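Exo-beta-1,3-galactanase (Bifidobacterium bifidum, PDB 5FLW) probably acts as an exo-beta-1,3-galactanase of glycoside hydrolase family 43, releasing galactose from the non-reducing ends of beta-1,3-linked galactan chains. Local coordinates at residues H11-D16 and A58-G63; Y108-V113 and T128-G133; G133-D138 and S153-H158. All coordinates share one frame; numbering follows the deposited sequence.

Contact 1: H11-D16 and A58-G63; sequences HDTSGD and AWRSHG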
loop_
_atom_site.group_PDB
_atom_site.type_symbol
_atom_site.label_atom_id
_atom_site.label_comp_id
_atom_site.label_asym_id
_atom_site.label_seq_id
_atom_site.Cartn_x
_atom_site.Cartn_y
_atom_site.Cartn_z
ATOM N N HIS A 11 -17.582 6.377 -0.136
ATOM C CA HIS A 11 -18.034 7.339 -1.131
ATOM C C HIS A 11 -17.299 8.656 -0.914
ATOM O O HIS A 11 -16.834 8.951 0.193
ATOM C CB HIS A 11 -19.574 7.577 -1.062
ATOM C CG HIS A 11 -20.355 6.341 -1.395
ATOM N ND1 HIS A 11 -20.531 5.316 -0.489
ATOM C CD2 HIS A 11 -20.922 5.920 -2.559
ATOM C CE1 HIS A 11 -21.199 4.330 -1.065
ATOM N NE2 HIS A 11 -21.454 4.672 -2.320
ATOM N N ASP A 12 -17.117 9.395 -2.003
ATOM C CA ASP A 12 -16.537 10.722 -1.884
ATOM C C ASP A 12 -17.634 11.786 -1.735
ATOM O O ASP A 12 -18.836 11.503 -1.829
ATOM C CB ASP A 12 -15.545 10.985 -3.023
ATOM C CG ASP A 12 -16.192 11.067 -4.414
ATOM O OD1 ASP A 12 -17.360 11.488 -4.541
ATOM O OD2 ASP A 12 -15.470 10.740 -5.399
ATOM N N THR A 13 -17.209 13.027 -1.502
ATOM C CA THR A 13 -18.157 14.112 -1.263
ATOM C C THR A 13 -18.895 14.553 -2.529
ATOM O O THR A 13 -19.782 15.412 -2.440
ATOM C CB THR A 13 -17.458 15.297 -0.600
ATOM O OG1 THR A 13 -16.397 15.742 -1.455
ATOM C CG2 THR A 13 -16.870 14.876 0.765
ATOM N N SER A 14 -18.537 14.012 -3.695
ATOM C CA SER A 14 -19.259 14.239 -4.938
ATOM C C SER A 14 -20.364 13.206 -5.166
ATOM O O SER A 14 -21.082 13.308 -6.168
ATOM C CB SER A 14 -18.295 14.176 -6.125
ATOM O OG SER A 14 -17.190 15.055 -5.986
ATOM N N GLY A 15 -20.517 12.221 -4.277
ATOM C CA GLY A 15 -21.519 11.189 -4.472
ATOM C C GLY A 15 -21.068 9.952 -5.246
ATOM O O GLY A 15 -21.895 9.073 -5.513
ATOM N N ASP A 16 -19.819 9.883 -5.688
ATOM C CA ASP A 16 -19.302 8.689 -6.356
ATOM C C ASP A 16 -18.699 7.696 -5.357
ATOM O O ASP A 16 -18.192 8.081 -4.291
ATOM C CB ASP A 16 -18.236 9.133 -7.346
ATOM C CG ASP A 16 -18.811 9.962 -8.488
ATOM O OD1 ASP A 16 -19.852 9.623 -9.084
ATOM O OD2 ASP A 16 -18.271 11.061 -8.717
ATOM N N ALA A 58 -15.018 11.629 5.622
ATOM C CA ALA A 58 -15.315 12.306 4.362
ATOM C C ALA A 58 -14.089 12.304 3.458
ATOM O O ALA A 58 -12.971 12.604 3.892
ATOM C CB ALA A 58 -15.721 13.760 4.616
ATOM N N TRP A 59 -14.307 11.999 2.188
ATOM C CA TRP A 59 -13.211 11.907 1.223
ATOM C C TRP A 59 -13.472 12.864 0.071
ATOM O O TRP A 59 -14.475 12.730 -0.638
ATOM C CB TRP A 59 -13.082 10.482 0.666
ATOM C CG TRP A 59 -12.578 9.476 1.633
ATOM C CD1 TRP A 59 -13.311 8.555 2.315
ATOM C CD2 TRP A 59 -11.205 9.241 1.969
ATOM N NE1 TRP A 59 -12.476 7.772 3.085
ATOM C CE2 TRP A 59 -11.179 8.173 2.888
ATOM C CE3 TRP A 59 -9.986 9.848 1.585
ATOM C CZ2 TRP A 59 -9.972 7.680 3.440
ATOM C CZ3 TRP A 59 -8.786 9.361 2.114
ATOM C CH2 TRP A 59 -8.791 8.280 3.039
ATOM N N ARG A 60 -12.582 13.830 -0.110
ATOM C CA ARG A 60 -12.738 14.777 -1.201
ATOM C C ARG A 60 -11.941 14.299 -2.421
ATOM O O ARG A 60 -10.727 14.086 -2.338
ATOM C CB ARG A 60 -12.322 16.185 -0.780
ATOM C CG ARG A 60 -12.663 17.180 -1.891
ATOM C CD ARG A 60 -11.612 18.197 -1.987
ATOM N NE ARG A 60 -11.987 19.429 -2.681
ATOM C CZ ARG A 60 -11.711 19.677 -3.960
ATOM N NH1 ARG A 60 -11.113 18.733 -4.711
ATOM N NH2 ARG A 60 -12.017 20.875 -4.477
ATOM N N SER A 61 -12.616 14.130 -3.553
ATOM C CA SER A 61 -11.945 13.671 -4.754
ATOM C C SER A 61 -11.094 14.783 -5.374
ATOM O O SER A 61 -11.522 15.941 -5.466
ATOM C CB SER A 61 -12.986 13.244 -5.776
ATOM O OG SER A 61 -12.349 12.834 -7.004
ATOM N N HIS A 62 -9.885 14.426 -5.818
ATOM C CA HIS A 62 -9.058 15.277 -6.667
ATOM C C HIS A 62 -8.907 14.710 -8.084
ATOM O O HIS A 62 -7.991 15.106 -8.823
ATOM C CB HIS A 62 -7.709 15.554 -5.997
ATOM C CG HIS A 62 -7.848 16.338 -4.737
ATOM N ND1 HIS A 62 -7.896 17.718 -4.723
ATOM C CD2 HIS A 62 -8.110 15.935 -3.466
ATOM C CE1 HIS A 62 -8.086 18.132 -3.479
ATOM N NE2 HIS A 62 -8.229 17.068 -2.700
ATOM N N GLY A 63 -9.784 13.762 -8.458
ATOM C CA GLY A 63 -9.809 13.234 -9.804
ATOM C C GLY A 63 -8.685 12.252 -10.079
ATOM O O GLY A 63 -7.974 11.784 -9.185
HETATM O O HOH W 1 -17.094 11.305 1.690
HETATM O O HOH W 2 -15.278 14.878 -3.782
#
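With chi1 at 67°, D12 places CG between its backbone N and carbonyl carbon, so that the carboxylate lies against its own turn; T13 follows with OG1 in the same crowded position (chi1 59°), which turns its methyl group CG2 toward A58 and W59. D12 OD1 takes two backbone amides from above the carboxylate plane, S14 N at 2.9 Å and D16 N at 3.2 Å. The first of these makes an Asx turn within the type I beta turn D12-G15, and this double grip would fix the rotation of the carboxylate. The other oxygen, D12 OD2, rests against S61 CB at 3.5 Å. In the five-bladed propeller expected for this family, the contact joins this N-terminal loop to strand 60-66, at the edge of the sheet formed by residues 24-66. One direct hydrogen bond crosses the join: T13 N reaches W59 O at 2.9 Å, in the carbonyl plane though somewhat bent (144° at the hydrogen). T13 CG2 leans on the same carbonyl and meets A58 CB at 4.2 Å. The indole of W59 leads away from the loop toward Y51 and L20. Two waters complete the seam. Water 1 donates to H11 O and accepts from W59 N, while water 2 is held by T13 OG1 and S14 OG and accepts from S61 N at 2.8 Å.

Contact 2: Y108-V113 and T128-G133; sequences YAHIGV and TITWRG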
loop_
_atom_site.group_PDB
_atom_site.type_symbol
_atom_site.label_atom_id
_atom_site.label_comp_id
_atom_site.label_asym_id
_atom_site.label_seq_id
_atom_site.Cartn_x
_atom_site.Cartn_y
_atom_site.Cartn_z
ATOM N N TYR A 108 5.174 -9.375 -16.684
ATOM C CA TYR A 108 6.006 -8.173 -16.798
ATOM C C TYR A 108 6.654 -7.760 -15.479
ATOM O O TYR A 108 7.875 -7.533 -15.417
ATOM C CB TYR A 108 5.202 -7.029 -17.382
ATOM C CG TYR A 108 6.008 -5.788 -17.758
ATOM C CD1 TYR A 108 7.065 -5.862 -18.684
ATOM C CD2 TYR A 108 5.667 -4.517 -17.244
ATOM C CE1 TYR A 108 7.772 -4.702 -19.077
ATOM C CE2 TYR A 108 6.368 -3.354 -17.627
ATOM C CZ TYR A 108 7.421 -3.465 -18.543
ATOM O OH TYR A 108 8.139 -2.354 -18.960
ATOM N N ALA A 109 5.833 -7.570 -14.444
ATOM C CA ALA A 109 6.304 -7.431 -13.071
ATOM C C ALA A 109 7.369 -6.323 -12.929
ATOM O O ALA A 109 8.508 -6.560 -12.506
ATOM C CB ALA A 109 6.781 -8.787 -12.544
ATOM N N HIS A 110 6.974 -5.090 -13.259
ATOM C CA HIS A 110 7.858 -3.933 -13.124
ATOM C C HIS A 110 7.291 -2.923 -12.122
ATOM O O HIS A 110 6.119 -2.981 -11.728
ATOM C CB HIS A 110 8.006 -3.186 -14.456
ATOM C CG HIS A 110 9.053 -3.743 -15.376
ATOM N ND1 HIS A 110 9.074 -5.064 -15.768
ATOM C CD2 HIS A 110 10.071 -3.136 -16.035
ATOM C CE1 HIS A 110 10.076 -5.252 -16.614
ATOM N NE2 HIS A 110 10.707 -4.103 -16.776
ATOM N N ILE A 111 8.147 -1.960 -11.747
ATOM C CA ILE A 111 7.738 -0.741 -11.050
ATOM C C ILE A 111 7.689 0.378 -12.088
ATOM O O ILE A 111 8.665 0.589 -12.819
ATOM C CB ILE A 111 8.749 -0.365 -9.943
ATOM C CG1 ILE A 111 8.875 -1.488 -8.890
ATOM C CG2 ILE A 111 8.373 0.975 -9.288
ATOM C CD1 ILE A 111 10.102 -1.413 -7.968
ATOM N N GLY A 112 6.571 1.102 -12.158
ATOM C CA GLY A 112 6.497 2.338 -12.935
ATOM C C GLY A 112 6.727 3.549 -12.042
ATOM O O GLY A 112 6.337 3.546 -10.871
ATOM N N VAL A 113 7.390 4.571 -12.596
ATOM C CA VAL A 113 7.756 5.792 -11.872
ATOM C C VAL A 113 7.166 6.994 -12.617
ATOM O O VAL A 113 7.375 7.136 -13.831
ATOM C CB VAL A 113 9.290 5.936 -11.736
ATOM C CG1 VAL A 113 9.643 7.202 -10.989
ATOM C CG2 VAL A 113 9.901 4.735 -11.026
ATOM N N THR A 128 9.840 2.547 -16.497
ATOM C CA THR A 128 9.602 1.311 -15.762
ATOM C C THR A 128 10.972 0.757 -15.393
ATOM O O THR A 128 11.937 0.917 -16.152
ATOM C CB THR A 128 8.740 0.259 -16.483
ATOM O OG1 THR A 128 9.478 -0.279 -17.583
ATOM C CG2 THR A 128 7.437 0.849 -16.964
ATOM N N ILE A 129 11.074 0.187 -14.177
ATOM C CA ILE A 129 12.348 -0.274 -13.649
ATOM C C ILE A 129 12.164 -1.608 -12.938
ATOM O O ILE A 129 11.069 -1.960 -12.485
ATOM C CB ILE A 129 12.981 0.762 -12.672
ATOM C CG1 ILE A 129 12.279 0.780 -11.297
ATOM C CG2 ILE A 129 13.047 2.188 -13.341
ATOM C CD1 ILE A 129 12.885 1.800 -10.290
ATOM N N THR A 130 13.276 -2.339 -12.829
ATOM C CA THR A 130 13.401 -3.506 -11.957
ATOM C C THR A 130 14.757 -3.395 -11.271
ATOM O O THR A 130 15.631 -2.665 -11.733
ATOM C CB THR A 130 13.362 -4.865 -12.716
ATOM O OG1 THR A 130 14.618 -5.090 -13.363
ATOM C CG2 THR A 130 12.275 -4.908 -13.755
ATOM N N TRP A 131 14.927 -4.124 -10.160
ATOM C CA TRP A 131 16.258 -4.359 -9.598
ATOM C C TRP A 131 16.807 -5.637 -10.231
ATOM O O TRP A 131 16.229 -6.712 -10.055
ATOM C CB TRP A 131 16.186 -4.494 -8.075
ATOM C CG TRP A 131 17.521 -4.729 -7.419
ATOM C CD1 TRP A 131 18.000 -5.913 -6.920
ATOM C CD2 TRP A 131 18.548 -3.749 -7.171
ATOM N NE1 TRP A 131 19.259 -5.728 -6.373
ATOM C CE2 TRP A 131 19.612 -4.406 -6.509
ATOM C CE3 TRP A 131 18.661 -2.388 -7.431
ATOM C CZ2 TRP A 131 20.780 -3.737 -6.119
ATOM C CZ3 TRP A 131 19.824 -1.726 -7.047
ATOM C CH2 TRP A 131 20.869 -2.402 -6.410
ATOM N N ARG A 132 17.894 -5.519 -11.009
ATOM C CA ARG A 132 18.624 -6.674 -11.542
ATOM C C ARG A 132 17.807 -7.548 -12.506
ATOM O O ARG A 132 18.204 -8.694 -12.789
ATOM C CB ARG A 132 19.232 -7.516 -10.421
ATOM C CG ARG A 132 20.322 -6.769 -9.709
ATOM C CD ARG A 132 20.921 -7.565 -8.578
ATOM N NE ARG A 132 21.597 -8.779 -9.021
ATOM C CZ ARG A 132 22.870 -8.838 -9.409
ATOM N NH1 ARG A 132 23.623 -7.730 -9.443
ATOM N NH2 ARG A 132 23.403 -10.001 -9.778
ATOM N N GLY A 133 16.683 -7.038 -13.019
ATOM C CA GLY A 133 15.766 -7.840 -13.798
ATOM C C GLY A 133 14.771 -8.652 -12.986
ATOM O O GLY A 133 13.956 -9.368 -13.586
#
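The imidazole of H110 is covered on both faces: T130 CG2 sits over the centre of one, and Y108 CZ lies 3.5 Å above the other, so that H110 ND1 in turn stands over the middle of the phenol ring. The methyl contact is a CH-pi interaction almost along the ring normal, with T130 CG2 3.5 Å from the H110 centroid. In the plane of the imidazole, ND1 donates to Y108 O at 2.8 Å, although it meets that carbonyl from well above the carbonyl plane; this bond and the two covers together would hold the ring's rotation. All this occurs at the open end of the beta hairpin of strands 110-116 and 124-129, the last two strands in the sheet of residues 80-129, one blade of a five-bladed propeller. I111 and I129 form an antiparallel hydrogen-bonded pair, I111 N to I129 O at 3.0 Å and I129 N to I111 O at 2.8 Å. G112 and T128 make the next, non-hydrogen-bonded pair. The two isoleucines lie on one face of the sheet, where I111 CB meets I129 CG1 at 4.0 Å and I172 packs against both. I129 also sends CD1 toward V113 CG2. On the face bearing T128, chi1 of 70° sets OG1 between the backbone N and the carbonyl carbon, close to H110 CD2. Y108, with CG anti to its backbone N (chi1 -171°), brings its hydroxyl to the same place, and Y108 OH and T128 OG1 hydrogen-bond at 2.8 Å.

Contact 3: G133-D138 and S153-H158; sequences GYLSRD and SEDRDH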
loop_
_atom_site.group_PDB
_atom_site.type_symbol
_atom_site.label_atom_id
_atom_site.label_comp_id
_atom_site.label_asym_id
_atom_site.label_seq_id
_atom_site.Cartn_x
_atom_site.Cartn_y
_atom_site.Cartn_z
ATOM N N GLY A 133 16.683 -7.038 -13.019
ATOM C CA GLY A 133 15.766 -7.840 -13.798
ATOM C C GLY A 133 14.771 -8.652 -12.986
ATOM O O GLY A 133 13.956 -9.368 -13.586
ATOM N N TYR A 134 14.799 -8.559 -11.650
ATOM C CA TYR A 134 13.938 -9.384 -10.807
ATOM C C TYR A 134 12.475 -8.963 -10.920
ATOM O O TYR A 134 12.153 -7.792 -11.163
ATOM C CB TYR A 134 14.350 -9.282 -9.329
ATOM C CG TYR A 134 15.773 -9.722 -9.027
ATOM C CD1 TYR A 134 16.446 -10.577 -9.872
ATOM C CD2 TYR A 134 16.421 -9.310 -7.865
ATOM C CE1 TYR A 134 17.761 -10.991 -9.598
ATOM C CE2 TYR A 134 17.697 -9.708 -7.587
ATOM C CZ TYR A 134 18.365 -10.555 -8.446
ATOM O OH TYR A 134 19.654 -10.933 -8.156
ATOM N N LEU A 135 11.581 -9.931 -10.670
ATOM C CA LEU A 135 10.153 -9.654 -10.602
ATOM C C LEU A 135 9.835 -8.659 -9.499
ATOM O O LEU A 135 10.316 -8.785 -8.372
ATOM C CB LEU A 135 9.406 -10.938 -10.263
ATOM C CG LEU A 135 9.523 -12.111 -11.229
ATOM C CD1 LEU A 135 8.996 -13.420 -10.597
ATOM C CD2 LEU A 135 8.810 -11.773 -12.564
ATOM N N SER A 136 8.978 -7.688 -9.809
ATOM C CA SER A 136 8.365 -6.810 -8.812
ATOM C C SER A 136 6.855 -6.782 -9.059
ATOM O O SER A 136 6.408 -6.433 -10.162
ATOM C CB SER A 136 8.945 -5.394 -8.898
ATOM O OG SER A 136 8.339 -4.543 -7.934
ATOM N N ARG A 137 6.070 -7.194 -8.064
ATOM C CA ARG A 137 4.610 -7.130 -8.170
ATOM C C ARG A 137 4.039 -6.195 -7.100
ATOM O O ARG A 137 4.225 -4.983 -7.220
ATOM C CB ARG A 137 4.018 -8.532 -8.249
ATOM C CG ARG A 137 4.443 -9.216 -9.566
ATOM C CD ARG A 137 3.584 -10.416 -9.846
ATOM N NE ARG A 137 3.883 -11.102 -11.101
ATOM C CZ ARG A 137 4.757 -12.090 -11.171
ATOM N NH1 ARG A 137 5.410 -12.428 -10.054
ATOM N NH2 ARG A 137 4.975 -12.747 -12.316
ATOM N N ASP A 138 3.408 -6.698 -6.031
ATOM C CA ASP A 138 2.874 -5.774 -5.021
ATOM C C ASP A 138 3.983 -4.895 -4.458
ATOM O O ASP A 138 5.109 -5.358 -4.233
ATOM C CB ASP A 138 2.284 -6.535 -3.841
ATOM C CG ASP A 138 0.922 -7.124 -4.135
ATOM O OD1 ASP A 138 0.411 -7.025 -5.291
ATOM O OD2 ASP A 138 0.389 -7.740 -3.192
ATOM N N SER A 153 8.810 -4.541 -2.224
ATOM C CA SER A 153 8.498 -5.121 -3.532
ATOM C C SER A 153 8.473 -6.641 -3.439
ATOM O O SER A 153 9.520 -7.263 -3.220
ATOM C CB SER A 153 9.559 -4.690 -4.572
ATOM O OG SER A 153 9.456 -5.454 -5.775
ATOM N N GLU A 154 7.309 -7.242 -3.685
ATOM C CA GLU A 154 7.197 -8.697 -3.650
ATOM C C GLU A 154 7.756 -9.300 -4.937
ATOM O O GLU A 154 7.363 -8.909 -6.044
ATOM C CB GLU A 154 5.742 -9.131 -3.433
ATOM C CG GLU A 154 5.587 -10.617 -3.054
ATOM C CD GLU A 154 5.492 -11.566 -4.251
ATOM O OE1 GLU A 154 4.868 -11.190 -5.269
ATOM O OE2 GLU A 154 6.042 -12.696 -4.178
ATOM N N ASP A 155 8.667 -10.263 -4.778
ATOM C CA ASP A 155 9.418 -10.881 -5.870
ATOM C C ASP A 155 9.252 -12.392 -5.716
ATOM O O ASP A 155 9.843 -12.994 -4.801
ATOM C CB ASP A 155 10.877 -10.426 -5.748
ATOM C CG ASP A 155 11.865 -11.223 -6.593
ATOM O OD1 ASP A 155 11.510 -12.189 -7.302
ATOM O OD2 ASP A 155 13.078 -10.859 -6.499
ATOM N N ARG A 156 8.440 -13.005 -6.601
ATOM C CA ARG A 156 8.043 -14.406 -6.385
ATOM C C ARG A 156 9.236 -15.370 -6.328
ATOM O O ARG A 156 9.139 -16.439 -5.701
ATOM C CB ARG A 156 7.024 -14.869 -7.415
ATOM C CG ARG A 156 6.240 -16.153 -6.994
ATOM C CD ARG A 156 5.328 -15.931 -5.771
ATOM N NE ARG A 156 4.707 -14.598 -5.793
ATOM C CZ ARG A 156 3.500 -14.310 -6.303
ATOM N NH1 ARG A 156 2.729 -15.253 -6.847
ATOM N NH2 ARG A 156 3.071 -13.046 -6.289
ATOM N N ASP A 157 10.360 -15.031 -6.978
ATOM C CA ASP A 157 11.492 -15.951 -6.994
ATOM C C ASP A 157 12.376 -15.840 -5.748
ATOM O O ASP A 157 13.171 -16.754 -5.501
ATOM C CB ASP A 157 12.379 -15.723 -8.219
ATOM C CG ASP A 157 11.646 -15.905 -9.546
ATOM O OD1 ASP A 157 10.837 -16.848 -9.696
ATOM O OD2 ASP A 157 11.901 -15.058 -10.431
ATOM N N HIS A 158 12.284 -14.726 -4.971
ATOM C CA HIS A 158 13.268 -14.472 -3.910
ATOM C C HIS A 158 12.680 -14.173 -2.538
ATOM O O HIS A 158 13.227 -14.633 -1.513
ATOM C CB HIS A 158 14.267 -13.346 -4.281
ATOM C CG HIS A 158 15.026 -13.602 -5.546
ATOM N ND1 HIS A 158 14.853 -12.854 -6.687
ATOM C CD2 HIS A 158 15.945 -14.545 -5.854
ATOM C CE1 HIS A 158 15.641 -13.311 -7.644
ATOM N NE2 HIS A 158 16.315 -14.338 -7.163
HETATM O O HOH W 3 11.560 -6.796 -6.819
HETATM O O HOH W 4 12.787 -12.371 -9.718
HETATM O O HOH W 5 6.478 -11.253 -7.523
HETATM O O HOH W 6 2.721 -9.454 -5.213
#
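Backbone bonds tie the link between two propeller blades, residues 133-138, to the end of strand 149-155: both polar backbone atoms of E154 are used, its O accepting from R137 N and its N donating to D138 O, each at 2.9 Å. Among hydroxyls, S136 OG and S153 OG, each anti to its own backbone N, meet tip to tip at a short 2.6 Å. Water 3 bridges S153 OG and L135 O, and water 5 joins E154 O and OE1 to R137 NH1. In the charged group, R156 bends at chi2 and chi3 and grips E154 side-on, NE to OE2 and NH2 to OE1, both at 2.8 Å. This salt bridge probably offsets the closeness of the R137 guanidinium, whose NH2 donates to Y106 O. The carboxylate of D155 organises the turn: OD1 accepts from D157 N in an Asx turn and from water 4, while OD2 accepts from H158 ND1 at 2.7 Å and also from H161 NE2. An alanine here would probably loosen the turn and the H158 ring, losing the carboxylate bonds to D157 N, H158 ND1 and H161 NE2. In apolar and aromatic contacts, L135 CD1 packs on R156 CB, and the edge of H158 faces the Y134 ring, planes at 53°, with H158 CE1 3.6 Å above the centre of the phenol.

In the fold
Contacts 2 and 3 form one continuous region, their centres 9 Å apart: G133 belongs to both, and the chain passes through it from the edge of one blade toward the first strand of the next. A109 O probably accepts a hydrogen bond from S136 N at 3.0 Å. Contact 1 stands apart, its centre about 32 Å from that of contact 2 and 33 Å from that of contact 3, and across the chain's centre from contact 3. Family 43 enzymes generally hold their active site near the propeller axis; D138, immediately before strand 139-143, may lie near it, salt-bridged through OD1 to R83 and accepting from S190 N at OD2, with like-charged E189 close by.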